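Long-range contacts in Rho GTPase-activating protein 27 (Homo sapiens, PDB 3PP2), which probably switches off the Rho-type GTPases CDC42 and RAC1 by promoting their GDP-bound state and may act in clathrin-mediated endocytosis, seen here as its pleckstrin homology domain: residues H15-A20 with K29-S34; V42-K47 with E67-L72; L77-K82 with N89-R94; A20-R25 with D97-L102. All blocks are in the same frame, centred on the assembly; numbering follows the deposited sequence.

All four contacts include antiparallel strand pairing within the curled sheet of the pleckstrin homology domain; interaction 4 adds turn-to-loop contacts. Interactions 1 and 4 share strand 10-21 and residue Ala20: interaction 1 joins that strand to strand 32-39, interaction 4 joins its end to the start of strand 100-104. Strand 42-46, next to strand 32-39, pairs with strand 66-71 in interaction 2, and an Arg16-Glu67 salt bridge ties it to interaction 1. Interactions 1, 2 and 3 follow in series along the chain; 2 and 3 are nested inside the loop closed by interaction 4. Centres are about 12 to 16 Å apart. Interactions 2 and 3, the farthest apart, still meet where Leu43, Val70 and Leu72 pack on Leu93, so the curled sheet closes around one core.

Interaction 1: H15-A20 with K29-S34; sequences HRTKTA and KHWSAS
Arg16 reaches from strand 10-21 across to Ser34 on strand 32-39, its antiparallel neighbour in the curled sheet of the pleckstrin homology domain, and its NE donates to Ser34 OG at 2.8 Å with the hydroxyl tilted 19° from the guanidinium plane. CG stands between the backbone N and the carbonyl carbon (chi1 80°), and the chain bends at chi2. Ser32 CB packs over one face of the guanidinium, while NH2 reaches a water that also binds His30 O and Ser32 OG. In the backbone, Arg16 and Ser32 form a hydrogen-bonded antiparallel pair, with Arg16 N to Ser32 O at 2.9 Å.

Thr17 works with both branches. OG1, anti to the backbone N (chi1 -180°), accepts from His30 N at 2.8 Å and donates to Lys18 O; CG2 sits over the Trp31 six-membered ring, 3.7 Å from its centroid, a CH-pi contact. In the neighbouring non-hydrogen-bonded pair, Ala33 CB lies over one face of the His15 ring, 3.9 Å from the ring centroid and displaced toward the rim.

NH1 of Arg16 binds Glu67 and the Phe46 carbonyl. A methionine in place of Arg16 would probably leave Glu67 without its positive partner and Ser34 OG without the NE donor. With NE, NH1 and NH2 each engaged, the buried guanidinium is fixed in rotation, and its charge is probably balanced chiefly by Glu67.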
loop_
_atom_site.group_PDB
_atom_site.type_symbol
_atom_site.label_atom_id
_atom_site.label_comp_id
_atom_site.label_asym_id
_atom_site.label_seq_id
_atom_site.Cartn_x
_atom_site.Cartn_y
_atom_site.Cartn_z
ATOM N N HIS A 15 -11.677 9.233 -1.398
ATOM C CA HIS A 15 -11.922 10.620 -1.741
ATOM C C HIS A 15 -12.348 10.694 -3.202
ATOM O O HIS A 15 -11.821 9.990 -4.074
ATOM C CB HIS A 15 -10.708 11.454 -1.477
ATOM C CG HIS A 15 -10.347 11.502 -0.048
ATOM N ND1 HIS A 15 -10.632 12.575 0.750
ATOM C CD2 HIS A 15 -9.672 10.616 0.719
ATOM C CE1 HIS A 15 -10.170 12.338 1.966
ATOM N NE2 HIS A 15 -9.603 11.143 1.980
ATOM N N ARG A 16 -13.317 11.537 -3.485
ATOM C CA ARG A 16 -13.772 11.713 -4.871
ATOM C C ARG A 16 -14.367 13.071 -5.095
ATOM O O ARG A 16 -14.933 13.679 -4.163
ATOM C CB ARG A 16 -14.772 10.611 -5.250
ATOM C CG ARG A 16 -16.193 10.787 -4.775
ATOM C CD ARG A 16 -16.299 10.715 -3.296
ATOM N NE ARG A 16 -17.665 10.714 -2.790
ATOM C CZ ARG A 16 -18.431 11.777 -2.742
ATOM N NH1 ARG A 16 -19.666 11.680 -2.214
ATOM N NH2 ARG A 16 -17.967 12.944 -3.186
ATOM N N THR A 17 -14.292 13.523 -6.344
ATOM C CA THR A 17 -15.019 14.695 -6.786
ATOM C C THR A 17 -15.506 14.454 -8.208
ATOM O O THR A 17 -14.798 13.853 -9.021
ATOM C CB THR A 17 -14.121 15.968 -6.772
ATOM O OG1 THR A 17 -14.889 17.090 -7.211
ATOM C CG2 THR A 17 -12.826 15.871 -7.613
ATOM N N LYS A 18 -16.666 14.991 -8.516
ATOM C CA LYS A 18 -17.118 15.084 -9.884
ATOM C C LYS A 18 -16.359 16.239 -10.516
ATOM O O LYS A 18 -16.013 17.235 -9.837
ATOM C CB LYS A 18 -18.628 15.325 -9.936
ATOM C CG LYS A 18 -19.246 15.188 -11.298
ATOM C CD LYS A 18 -20.794 15.181 -11.199
ATOM C CE LYS A 18 -21.428 14.978 -12.564
ATOM N NZ LYS A 18 -22.922 15.065 -12.397
ATOM N N THR A 19 -15.978 16.054 -11.782
ATOM C CA THR A 19 -15.261 17.091 -12.539
ATOM C C THR A 19 -15.950 17.473 -13.859
ATOM O O THR A 19 -15.665 18.527 -14.400
ATOM C CB THR A 19 -13.828 16.655 -12.845
ATOM O OG1 THR A 19 -13.865 15.351 -13.442
ATOM C CG2 THR A 19 -13.000 16.630 -11.563
ATOM N N ALA A 20 -16.865 16.656 -14.359
ATOM C CA ALA A 20 -17.660 17.030 -15.549
ATOM C C ALA A 20 -19.027 16.392 -15.476
ATOM O O ALA A 20 -19.163 15.249 -14.971
ATOM C CB ALA A 20 -16.964 16.621 -16.817
ATOM N N LYS A 29 -13.158 21.943 -8.008
ATOM C CA LYS A 29 -13.284 20.635 -7.395
ATOM C C LYS A 29 -14.148 20.683 -6.152
ATOM O O LYS A 29 -14.255 21.732 -5.471
ATOM C CB LYS A 29 -11.899 20.022 -7.147
ATOM C CG LYS A 29 -11.276 19.538 -8.498
ATOM C CD LYS A 29 -9.918 19.046 -8.402
ATOM C CE LYS A 29 -9.307 18.902 -9.779
ATOM N NZ LYS A 29 -9.024 20.219 -10.437
ATOM N N HIS A 30 -14.838 19.575 -5.925
ATOM C CA HIS A 30 -15.731 19.387 -4.800
ATOM C C HIS A 30 -15.427 18.062 -4.102
ATOM O O HIS A 30 -16.221 17.131 -4.128
ATOM C CB HIS A 30 -17.185 19.427 -5.291
ATOM C CG HIS A 30 -17.624 20.776 -5.720
ATOM N ND1 HIS A 30 -17.383 21.278 -6.982
ATOM C CD2 HIS A 30 -18.293 21.740 -5.049
ATOM C CE1 HIS A 30 -17.893 22.494 -7.072
ATOM N NE2 HIS A 30 -18.448 22.798 -5.911
ATOM N N TRP A 31 -14.233 17.963 -3.531
ATOM C CA TRP A 31 -13.811 16.728 -2.877
ATOM C C TRP A 31 -14.538 16.425 -1.583
ATOM O O TRP A 31 -14.743 17.324 -0.733
ATOM C CB TRP A 31 -12.316 16.762 -2.543
ATOM C CG TRP A 31 -11.352 16.775 -3.672
ATOM C CD1 TRP A 31 -10.647 17.859 -4.140
ATOM C CD2 TRP A 31 -10.850 15.636 -4.391
ATOM N NE1 TRP A 31 -9.778 17.471 -5.129
ATOM C CE2 TRP A 31 -9.882 16.114 -5.309
ATOM C CE3 TRP A 31 -11.164 14.272 -4.388
ATOM C CZ2 TRP A 31 -9.208 15.260 -6.206
ATOM C CZ3 TRP A 31 -10.503 13.438 -5.253
ATOM C CH2 TRP A 31 -9.527 13.929 -6.151
ATOM N N SER A 32 -14.851 15.157 -1.396
ATOM C CA SER A 32 -15.305 14.589 -0.136
ATOM C C SER A 32 -14.809 13.158 -0.024
ATOM O O SER A 32 -14.574 12.514 -1.057
ATOM C CB SER A 32 -16.835 14.518 -0.099
ATOM O OG SER A 32 -17.403 15.777 -0.134
ATOM N N ALA A 33 -14.707 12.651 1.197
ATOM C CA ALA A 33 -14.507 11.230 1.416
ATOM C C ALA A 33 -15.834 10.549 1.646
ATOM O O ALA A 33 -16.664 11.041 2.411
ATOM C CB ALA A 33 -13.586 10.978 2.623
ATOM N N SER A 34 -16.065 9.446 0.991
ATOM C CA SER A 34 -17.270 8.659 1.182
ATOM C C SER A 34 -17.050 7.200 1.084
ATOM O O SER A 34 -16.100 6.748 0.424
ATOM C CB SER A 34 -18.347 9.043 0.159
ATOM O OG SER A 34 -18.089 8.536 -1.128
HETATM O O HOH W 1 -18.411 15.661 -2.729
HETATM O O HOH W 2 -18.056 16.300 -6.389
#

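Interaction 2: V42-K47 with E67-L72; sequences VLTFFK and EYTVEL
Phe45 and Tyr68 face each other as a hydrogen-bonded antiparallel pair, Phe45 N donating to Tyr68 O at 2.8 Å. Phe45 O accepts twice, from Tyr68 N at 3.1 Å and Glu67 N at 2.8 Å, so Glu67 and Tyr68 together oppose one residue: a classic beta bulge at the corner of strand 66-71.

The largely buried face carries Leu43, Phe45, Tyr68 and Val70. Tyr68 CB and Val70 CG2 both approach the Phe45 ring at its edge, CB lying 4.1 Å from Phe45 CD2. Leu43 and Val70 meet through their CB atoms, and Leu93 and helix 108-122 extend this packing into the domain core.

The solvent-side face holds Val42, Thr44, Thr69 and Glu71. It is looser except at one point, where Val42 CG1, anti to its backbone N (chi1 179°), presses on Thr69 CG2 at a tight 3.4 Å. Thr44 and Thr69 lie side by side, their hydroxyls bridged by one water, 2.7 Å from Thr44 OG1 and 3.0 Å from Thr69 OG1. A valine at Thr44 removes OG1 and would probably leave the water held less firmly, by Thr69 OG1 of the two threonines.

Apolar contacts thus make up the inner face; on the outer one a methyl contact and a shared water join the side chains.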
loop_
_atom_site.group_PDB
_atom_site.type_symbol
_atom_site.label_atom_id
_atom_site.label_comp_id
_atom_site.label_asym_id
_atom_site.label_seq_id
_atom_site.Cartn_x
_atom_site.Cartn_y
_atom_site.Cartn_z
ATOM N N VAL A 42 -20.994 -1.621 -11.427
ATOM C CA VAL A 42 -21.492 -0.289 -11.049
ATOM C C VAL A 42 -20.719 0.212 -9.816
ATOM O O VAL A 42 -20.567 -0.507 -8.849
ATOM C CB VAL A 42 -22.962 -0.344 -10.721
ATOM C CG1 VAL A 42 -23.470 1.019 -10.296
ATOM C CG2 VAL A 42 -23.745 -0.882 -11.954
ATOM N N LEU A 43 -20.253 1.448 -9.888
ATOM C CA LEU A 43 -19.480 2.096 -8.825
ATOM C C LEU A 43 -20.333 3.170 -8.206
ATOM O O LEU A 43 -20.729 4.126 -8.885
ATOM C CB LEU A 43 -18.189 2.698 -9.380
ATOM C CG LEU A 43 -17.200 3.326 -8.388
ATOM C CD1 LEU A 43 -16.627 2.285 -7.470
ATOM C CD2 LEU A 43 -16.123 4.143 -9.168
ATOM N N THR A 44 -20.629 2.999 -6.918
ATOM C CA THR A 44 -21.494 3.896 -6.199
ATOM C C THR A 44 -20.692 4.651 -5.119
ATOM O O THR A 44 -20.073 4.022 -4.275
ATOM C CB THR A 44 -22.662 3.160 -5.549
ATOM O OG1 THR A 44 -23.409 2.456 -6.550
ATOM C CG2 THR A 44 -23.566 4.149 -4.793
ATOM N N PHE A 45 -20.722 5.975 -5.182
ATOM C CA PHE A 45 -20.194 6.832 -4.153
ATOM C C PHE A 45 -21.346 7.307 -3.300
ATOM O O PHE A 45 -22.284 7.933 -3.817
ATOM C CB PHE A 45 -19.514 8.041 -4.776
ATOM C CG PHE A 45 -18.285 7.720 -5.558
ATOM C CD1 PHE A 45 -17.129 7.318 -4.921
ATOM C CD2 PHE A 45 -18.283 7.814 -6.941
ATOM C CE1 PHE A 45 -16.011 7.041 -5.649
ATOM C CE2 PHE A 45 -17.162 7.517 -7.675
ATOM C CZ PHE A 45 -16.023 7.149 -7.008
ATOM N N PHE A 46 -21.302 7.007 -2.011
ATOM C CA PHE A 46 -22.349 7.440 -1.075
ATOM C C PHE A 46 -22.143 8.874 -0.666
ATOM O O PHE A 46 -21.179 9.541 -1.028
ATOM C CB PHE A 46 -22.378 6.433 0.099
ATOM C CG PHE A 46 -22.957 5.107 -0.296
ATOM C CD1 PHE A 46 -22.185 4.118 -0.897
ATOM C CD2 PHE A 46 -24.297 4.869 -0.152
ATOM C CE1 PHE A 46 -22.743 2.950 -1.287
ATOM C CE2 PHE A 46 -24.854 3.688 -0.579
ATOM C CZ PHE A 46 -24.090 2.741 -1.136
ATOM N N LYS A 47 -23.126 9.394 0.057
ATOM C CA LYS A 47 -23.053 10.704 0.619
ATOM C C LYS A 47 -21.764 10.854 1.439
ATOM O O LYS A 47 -21.234 9.857 1.946
ATOM C CB LYS A 47 -24.299 10.913 1.505
ATOM C CG LYS A 47 -24.526 12.343 1.985
ATOM C CD LYS A 47 -25.785 12.421 2.858
ATOM C CE LYS A 47 -26.252 13.877 3.103
ATOM N NZ LYS A 47 -27.538 13.979 3.867
ATOM N N GLU A 67 -24.752 9.223 -3.664
ATOM C CA GLU A 67 -24.572 10.545 -4.245
ATOM C C GLU A 67 -24.307 10.498 -5.741
ATOM O O GLU A 67 -24.947 11.254 -6.491
ATOM C CB GLU A 67 -23.441 11.321 -3.548
ATOM C CG GLU A 67 -23.386 12.751 -4.071
ATOM C CD GLU A 67 -22.677 13.755 -3.227
ATOM O OE1 GLU A 67 -21.884 13.362 -2.355
ATOM O OE2 GLU A 67 -22.919 14.974 -3.465
ATOM N N TYR A 68 -23.367 9.635 -6.145
ATOM C CA TYR A 68 -22.988 9.485 -7.563
ATOM C C TYR A 68 -22.948 7.990 -7.879
ATOM O O TYR A 68 -22.371 7.198 -7.120
ATOM C CB TYR A 68 -21.603 10.063 -7.843
ATOM C CG TYR A 68 -21.393 11.490 -7.450
ATOM C CD1 TYR A 68 -22.134 12.503 -8.015
ATOM C CD2 TYR A 68 -20.444 11.849 -6.519
ATOM C CE1 TYR A 68 -21.947 13.830 -7.650
ATOM C CE2 TYR A 68 -20.245 13.188 -6.175
ATOM C CZ TYR A 68 -21.007 14.170 -6.751
ATOM O OH TYR A 68 -20.823 15.502 -6.369
ATOM N N THR A 69 -23.586 7.600 -8.975
ATOM C CA THR A 69 -23.515 6.218 -9.440
ATOM C C THR A 69 -22.868 6.256 -10.821
ATOM O O THR A 69 -23.277 7.045 -11.711
ATOM C CB THR A 69 -24.890 5.577 -9.428
ATOM O OG1 THR A 69 -25.455 5.671 -8.108
ATOM C CG2 THR A 69 -24.851 4.105 -9.898
ATOM N N VAL A 70 -21.893 5.411 -11.021
ATOM C CA VAL A 70 -21.229 5.356 -12.283
ATOM C C VAL A 70 -21.335 3.940 -12.833
ATOM O O VAL A 70 -20.784 3.006 -12.268
ATOM C CB VAL A 70 -19.748 5.773 -12.177
ATOM C CG1 VAL A 70 -19.161 5.807 -13.571
ATOM C CG2 VAL A 70 -19.612 7.113 -11.370
ATOM N N GLU A 71 -22.084 3.781 -13.925
ATOM C CA GLU A 71 -22.163 2.507 -14.611
ATOM C C GLU A 71 -20.882 2.352 -15.412
ATOM O O GLU A 71 -20.476 3.246 -16.115
ATOM C CB GLU A 71 -23.441 2.439 -15.481
ATOM C CG GLU A 71 -24.708 2.566 -14.655
ATOM C CD GLU A 71 -25.985 2.640 -15.453
ATOM O OE1 GLU A 71 -25.939 2.405 -16.679
ATOM O OE2 GLU A 71 -27.063 2.930 -14.835
ATOM N N LEU A 72 -20.239 1.221 -15.272
ATOM C CA LEU A 72 -18.894 1.081 -15.844
ATOM C C LEU A 72 -18.854 0.606 -17.296
ATOM O O LEU A 72 -17.834 0.699 -17.921
ATOM C CB LEU A 72 -18.033 0.169 -14.977
ATOM C CG LEU A 72 -17.768 0.698 -13.554
ATOM C CD1 LEU A 72 -16.970 -0.337 -12.757
ATOM C CD2 LEU A 72 -17.108 2.072 -13.564
HETATM O O HOH W 3 -26.041 3.036 -6.866
#

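Interaction 3: L77-K82 with N89-R94; sequences LSWAPK and NVLELR
Trp79 and Leu91 meet near the loop end of the antiparallel beta hairpin 76-79/90-94 of the pleckstrin homology fold, whose strand axes run at 157° to each other.

Backbone hydrogen bonds set the register. Ser78 and Glu92 form the hydrogen-bonded pair, joined both ways, with Glu92 N to Ser78 O the shorter at 2.8 Å. Ala80 N continues the pattern to Val90 O at 2.9 Å, and Leu77-Leu93 and Trp79-Leu91 are the non-hydrogen-bonded pairs.

Apolar contacts fall in separate groups. Leu91 CG is anti to the carbonyl carbon (chi1 -53°). Its CD2 lies over the centre of one Trp79 face, 3.9 Å from the six-membered ring centroid and 19° off its normal. This is a CH-pi contact, closest at Trp79 CD2. His115 of the same chain stacks on this indole, and His115 of the third subunit, another copy of the protein, meets it edge-to-face, placing Trp79 at a subunit interface. Ala80 CB packs on Val90 CG1 at 3.8 Å, while Leu77 touches Leu91 CB through CD1 and Leu93 CD1 through CB.

Water bridges complete the polar contacts. One water is held by Ser78 OG and donates to Glu92 O. A second lies near the plane of the indole at its edge, donating to the carbonyls of Ala80 and Val90, 2.8 Å from both Ala80 O and Val90 O.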
loop_
_atom_site.group_PDB
_atom_site.type_symbol
_atom_site.label_atom_id
_atom_site.label_comp_id
_atom_site.label_asym_id
_atom_site.label_seq_id
_atom_site.Cartn_x
_atom_site.Cartn_y
_atom_site.Cartn_z
ATOM N N LEU A 77 -11.068 4.466 -17.634
ATOM C CA LEU A 77 -10.304 4.660 -16.388
ATOM C C LEU A 77 -8.857 4.930 -16.725
ATOM O O LEU A 77 -8.271 4.219 -17.546
ATOM C CB LEU A 77 -10.416 3.386 -15.581
ATOM C CG LEU A 77 -9.565 3.246 -14.326
ATOM C CD1 LEU A 77 -10.082 4.192 -13.247
ATOM C CD2 LEU A 77 -9.588 1.755 -13.866
ATOM N N SER A 78 -8.268 5.858 -16.003
ATOM C CA SER A 78 -6.862 6.145 -16.114
ATOM C C SER A 78 -6.288 6.661 -14.812
ATOM O O SER A 78 -7.018 7.035 -13.917
ATOM C CB SER A 78 -6.612 7.176 -17.188
ATOM O OG SER A 78 -7.289 8.371 -16.918
ATOM N N TRP A 79 -4.976 6.656 -14.699
ATOM C CA TRP A 79 -4.293 7.480 -13.721
ATOM C C TRP A 79 -4.338 8.912 -14.255
ATOM O O TRP A 79 -3.964 9.182 -15.400
ATOM C CB TRP A 79 -2.865 7.010 -13.496
ATOM C CG TRP A 79 -2.763 5.709 -12.817
ATOM C CD1 TRP A 79 -2.934 4.468 -13.372
ATOM C CD2 TRP A 79 -2.472 5.477 -11.413
ATOM N NE1 TRP A 79 -2.734 3.505 -12.432
ATOM C CE2 TRP A 79 -2.453 4.078 -11.220
ATOM C CE3 TRP A 79 -2.190 6.304 -10.327
ATOM C CZ2 TRP A 79 -2.219 3.489 -9.958
ATOM C CZ3 TRP A 79 -1.922 5.727 -9.080
ATOM C CH2 TRP A 79 -1.939 4.335 -8.910
ATOM N N ALA A 80 -4.769 9.843 -13.417
ATOM C CA ALA A 80 -4.904 11.231 -13.862
ATOM C C ALA A 80 -3.539 11.854 -14.125
ATOM O O ALA A 80 -2.567 11.522 -13.448
ATOM C CB ALA A 80 -5.613 12.046 -12.833
ATOM N N PRO A 81 -3.457 12.823 -15.074
ATOM C CA PRO A 81 -2.230 13.629 -15.154
ATOM C C PRO A 81 -1.902 14.273 -13.804
ATOM O O PRO A 81 -2.813 14.653 -13.062
ATOM C CB PRO A 81 -2.592 14.701 -16.199
ATOM C CG PRO A 81 -3.654 14.049 -17.029
ATOM C CD PRO A 81 -4.445 13.198 -16.095
ATOM N N LYS A 82 -0.618 14.419 -13.480
ATOM C CA LYS A 82 -0.235 14.906 -12.150
ATOM C C LYS A 82 -0.715 16.345 -11.909
ATOM O O LYS A 82 -0.940 16.730 -10.739
ATOM C CB LYS A 82 1.282 14.767 -11.915
ATOM C CG LYS A 82 1.753 13.320 -11.728
ATOM C CD LYS A 82 3.259 13.275 -11.409
ATOM C CE LYS A 82 3.770 11.833 -11.197
ATOM N NZ LYS A 82 5.163 11.809 -10.680
ATOM N N ASN A 89 -1.975 10.250 -6.068
ATOM C CA ASN A 89 -2.671 8.986 -6.276
ATOM C C ASN A 89 -4.090 9.189 -6.780
ATOM O O ASN A 89 -5.033 8.635 -6.237
ATOM C CB ASN A 89 -2.664 8.131 -5.008
ATOM C CG ASN A 89 -1.300 7.958 -4.440
ATOM O OD1 ASN A 89 -0.353 7.759 -5.189
ATOM N ND2 ASN A 89 -1.197 8.015 -3.115
ATOM N N VAL A 90 -4.217 9.983 -7.828
ATOM C CA VAL A 90 -5.508 10.293 -8.389
ATOM C C VAL A 90 -5.803 9.449 -9.618
ATOM O O VAL A 90 -5.010 9.413 -10.555
ATOM C CB VAL A 90 -5.641 11.821 -8.744
ATOM C CG1 VAL A 90 -6.988 12.123 -9.316
ATOM C CG2 VAL A 90 -5.328 12.706 -7.525
ATOM N N LEU A 91 -6.981 8.835 -9.636
ATOM C CA LEU A 91 -7.550 8.205 -10.830
ATOM C C LEU A 91 -8.598 9.099 -11.458
ATOM O O LEU A 91 -9.287 9.839 -10.767
ATOM C CB LEU A 91 -8.191 6.875 -10.490
ATOM C CG LEU A 91 -7.312 5.882 -9.736
ATOM C CD1 LEU A 91 -8.130 4.578 -9.383
ATOM C CD2 LEU A 91 -5.978 5.590 -10.468
ATOM N N GLU A 92 -8.751 8.974 -12.772
ATOM C CA GLU A 92 -9.816 9.666 -13.517
ATOM C C GLU A 92 -10.725 8.596 -14.114
ATOM O O GLU A 92 -10.265 7.655 -14.745
ATOM C CB GLU A 92 -9.196 10.513 -14.624
ATOM C CG GLU A 92 -10.186 11.361 -15.386
ATOM C CD GLU A 92 -9.494 12.447 -16.228
ATOM O OE1 GLU A 92 -8.584 12.115 -17.002
ATOM O OE2 GLU A 92 -9.884 13.621 -16.146
ATOM N N LEU A 93 -12.019 8.774 -13.909
ATOM C CA LEU A 93 -13.038 7.870 -14.417
ATOM C C LEU A 93 -14.043 8.674 -15.241
ATOM O O LEU A 93 -14.635 9.625 -14.733
ATOM C CB LEU A 93 -13.747 7.153 -13.268
ATOM C CG LEU A 93 -14.825 6.128 -13.658
ATOM C CD1 LEU A 93 -14.290 4.952 -14.525
ATOM C CD2 LEU A 93 -15.508 5.591 -12.366
ATOM N N ARG A 94 -14.215 8.306 -16.504
ATOM C CA ARG A 94 -15.162 8.986 -17.375
ATOM C C ARG A 94 -16.205 8.002 -17.798
ATOM O O ARG A 94 -15.895 6.955 -18.309
ATOM C CB ARG A 94 -14.470 9.546 -18.613
ATOM C CG ARG A 94 -15.439 10.176 -19.594
ATOM C CD ARG A 94 -14.767 10.604 -20.857
HETATM O O HOH W 4 -10.163 8.300 -17.771
HETATM O O HOH W 5 -2.370 9.949 -11.180
#

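Interaction 4: A20-R25 with D97-L102; sequences ADKGKR and DGSEYL
Arg25 and Glu100 form a salt bridge, in the Glu100 conformer described, beside the type I' turn Asp21 to Lys24, which connects strands 10-21 and 24-25 in this pleckstrin homology domain. Arg25 NH2 meets Glu100 OE1 at 2.7 Å, with OE1 in the guanidinium plane but NH2 approaching from above the carboxylate, and the two planes are 48° apart. A weaker bond from NH1 goes to the same oxygen. The arginine chain is bent at chi2 and chi3 (74°), and its NH2 end reaches Glu100.

On the sheet itself, Ala20 and Glu100 are a hydrogen-bonded antiparallel pair, and Ala20 CB packs against Glu100 CB at 3.8 Å. Thr19 also opposes Glu100, making a classic beta bulge.

At the turn, Lys22 N donates to Ser99 OG at 2.9 Å, and Gly23 N makes a weak bond to Gly98 O. Lys22 NZ closes a weakly hydrogen-bonded salt bridge to Asp97 OD2 at 3.0 Å, its chain straight until the bend at chi4. Gly98 fits where a side chain would collide with Lys22 and Gly23.

Further out, citrate, probably from the crystallisation liquor, is held by Arg25 N and Gly23 O. Asp97, whose carboxylate also binds Ser95 OG, positions Ser99 through an Asx turn: Ser99 N donates to Asp97 OD1 at 2.9 Å, on the anti side of that oxygen and 31° out of the carboxylate plane.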
loop_
_atom_site.group_PDB
_atom_site.type_symbol
_atom_site.label_atom_id
_atom_site.label_comp_id
_atom_site.label_asym_id
_atom_site.label_seq_id
_atom_site.Cartn_x
_atom_site.Cartn_y
_atom_site.Cartn_z
ATOM N N ALA A 20 -16.865 16.656 -14.359
ATOM C CA ALA A 20 -17.660 17.030 -15.549
ATOM C C ALA A 20 -19.027 16.392 -15.476
ATOM O O ALA A 20 -19.163 15.249 -14.971
ATOM C CB ALA A 20 -16.964 16.621 -16.817
ATOM N N ASP A 21 -20.051 17.160 -15.907
ATOM C CA ASP A 21 -21.415 16.682 -15.953
ATOM C C ASP A 21 -21.749 16.507 -17.413
ATOM O O ASP A 21 -21.883 17.483 -18.146
ATOM C CB ASP A 21 -22.350 17.708 -15.305
ATOM C CG ASP A 21 -23.789 17.305 -15.388
ATOM O OD1 ASP A 21 -24.069 16.110 -15.123
ATOM O OD2 ASP A 21 -24.637 18.201 -15.628
ATOM N N LYS A 22 -21.857 15.265 -17.856
ATOM C CA LYS A 22 -22.257 14.979 -19.244
ATOM C C LYS A 22 -21.403 15.740 -20.266
ATOM O O LYS A 22 -21.918 16.293 -21.260
ATOM C CB LYS A 22 -23.739 15.217 -19.458
ATOM C CG LYS A 22 -24.596 14.321 -18.579
ATOM C CD LYS A 22 -26.068 14.566 -18.802
ATOM C CE LYS A 22 -26.869 13.646 -17.946
ATOM N NZ LYS A 22 -26.423 12.227 -18.096
ATOM N N GLY A 23 -20.095 15.755 -20.019
ATOM C CA GLY A 23 -19.175 16.377 -20.916
ATOM C C GLY A 23 -18.848 17.836 -20.614
ATOM O O GLY A 23 -17.934 18.399 -21.261
ATOM N N LYS A 24 -19.533 18.433 -19.634
ATOM C CA LYS A 24 -19.387 19.855 -19.348
ATOM C C LYS A 24 -18.589 20.013 -18.044
ATOM O O LYS A 24 -19.015 19.558 -16.978
ATOM C CB LYS A 24 -20.768 20.521 -19.220
ATOM C CG LYS A 24 -21.725 20.289 -20.391
ATOM C CD LYS A 24 -21.185 20.479 -21.745
ATOM C CE LYS A 24 -22.397 20.718 -22.754
ATOM N NZ LYS A 24 -23.021 19.448 -23.307
ATOM N N ARG A 25 -17.427 20.643 -18.121
ATOM C CA ARG A 25 -16.504 20.707 -16.990
ATOM C C ARG A 25 -17.102 21.572 -15.866
ATOM O O ARG A 25 -17.747 22.610 -16.140
ATOM C CB ARG A 25 -15.181 21.313 -17.435
ATOM C CG ARG A 25 -14.425 20.458 -18.481
ATOM C CD ARG A 25 -12.931 20.459 -18.273
ATOM N NE ARG A 25 -12.657 19.626 -17.117
ATOM C CZ ARG A 25 -12.666 18.285 -17.120
ATOM N NH1 ARG A 25 -12.421 17.639 -15.991
ATOM N NH2 ARG A 25 -12.920 17.588 -18.237
ATOM N N ASP A 97 -21.608 8.606 -20.707
ATOM C CA ASP A 97 -22.348 9.866 -20.948
ATOM C C ASP A 97 -21.496 11.132 -20.873
ATOM O O ASP A 97 -22.031 12.248 -21.019
ATOM C CB ASP A 97 -23.575 9.974 -20.040
ATOM C CG ASP A 97 -23.238 10.204 -18.590
ATOM O OD1 ASP A 97 -22.057 10.401 -18.254
ATOM O OD2 ASP A 97 -24.195 10.219 -17.750
ATOM N N GLY A 98 -20.197 10.976 -20.588
ATOM C CA GLY A 98 -19.277 12.084 -20.562
ATOM C C GLY A 98 -19.069 12.709 -19.194
ATOM O O GLY A 98 -18.289 13.639 -19.045
ATOM N N SER A 99 -19.763 12.235 -18.184
ATOM C CA SER A 99 -19.470 12.684 -16.824
ATOM C C SER A 99 -18.106 12.135 -16.408
ATOM O O SER A 99 -17.649 11.093 -16.896
ATOM C CB SER A 99 -20.540 12.247 -15.865
ATOM O OG SER A 99 -21.768 12.926 -16.125
ATOM N N GLU A 100 -17.435 12.888 -15.571
ATOM C CA GLU A 100 -16.075 12.566 -15.180
ATOM C C GLU A 100 -15.936 12.766 -13.670
ATOM O O GLU A 100 -16.552 13.670 -13.092
ATOM C CB GLU A 100 -15.052 13.463 -15.935
ATOM C CG GLU A 100 -15.047 13.282 -17.487
ATOM C CD GLU A 100 -14.058 14.178 -18.219
ATOM O OE1 GLU A 100 -13.367 14.987 -17.559
ATOM O OE2 GLU A 100 -13.972 14.065 -19.470
ATOM N N TYR A 101 -15.101 11.929 -13.069
ATOM C CA TYR A 101 -14.835 11.917 -11.626
ATOM C C TYR A 101 -13.355 11.681 -11.404
ATOM O O TYR A 101 -12.711 10.985 -12.199
ATOM C CB TYR A 101 -15.601 10.777 -10.922
ATOM C CG TYR A 101 -17.085 10.857 -11.151
ATOM C CD1 TYR A 101 -17.936 11.457 -10.240
ATOM C CD2 TYR A 101 -17.626 10.317 -12.317
ATOM C CE1 TYR A 101 -19.286 11.545 -10.497
ATOM C CE2 TYR A 101 -18.951 10.391 -12.603
ATOM C CZ TYR A 101 -19.815 11.006 -11.675
ATOM O OH TYR A 101 -21.169 11.096 -11.959
ATOM N N LEU A 102 -12.826 12.284 -10.347
ATOM C CA LEU A 102 -11.531 11.919 -9.812
ATOM C C LEU A 102 -11.720 11.138 -8.527
ATOM O O LEU A 102 -12.612 11.459 -7.740
ATOM C CB LEU A 102 -10.661 13.146 -9.570
ATOM C CG LEU A 102 -10.425 14.053 -10.763
ATOM C CD1 LEU A 102 -9.682 15.334 -10.388
ATOM C CD2 LEU A 102 -9.778 13.360 -11.909
#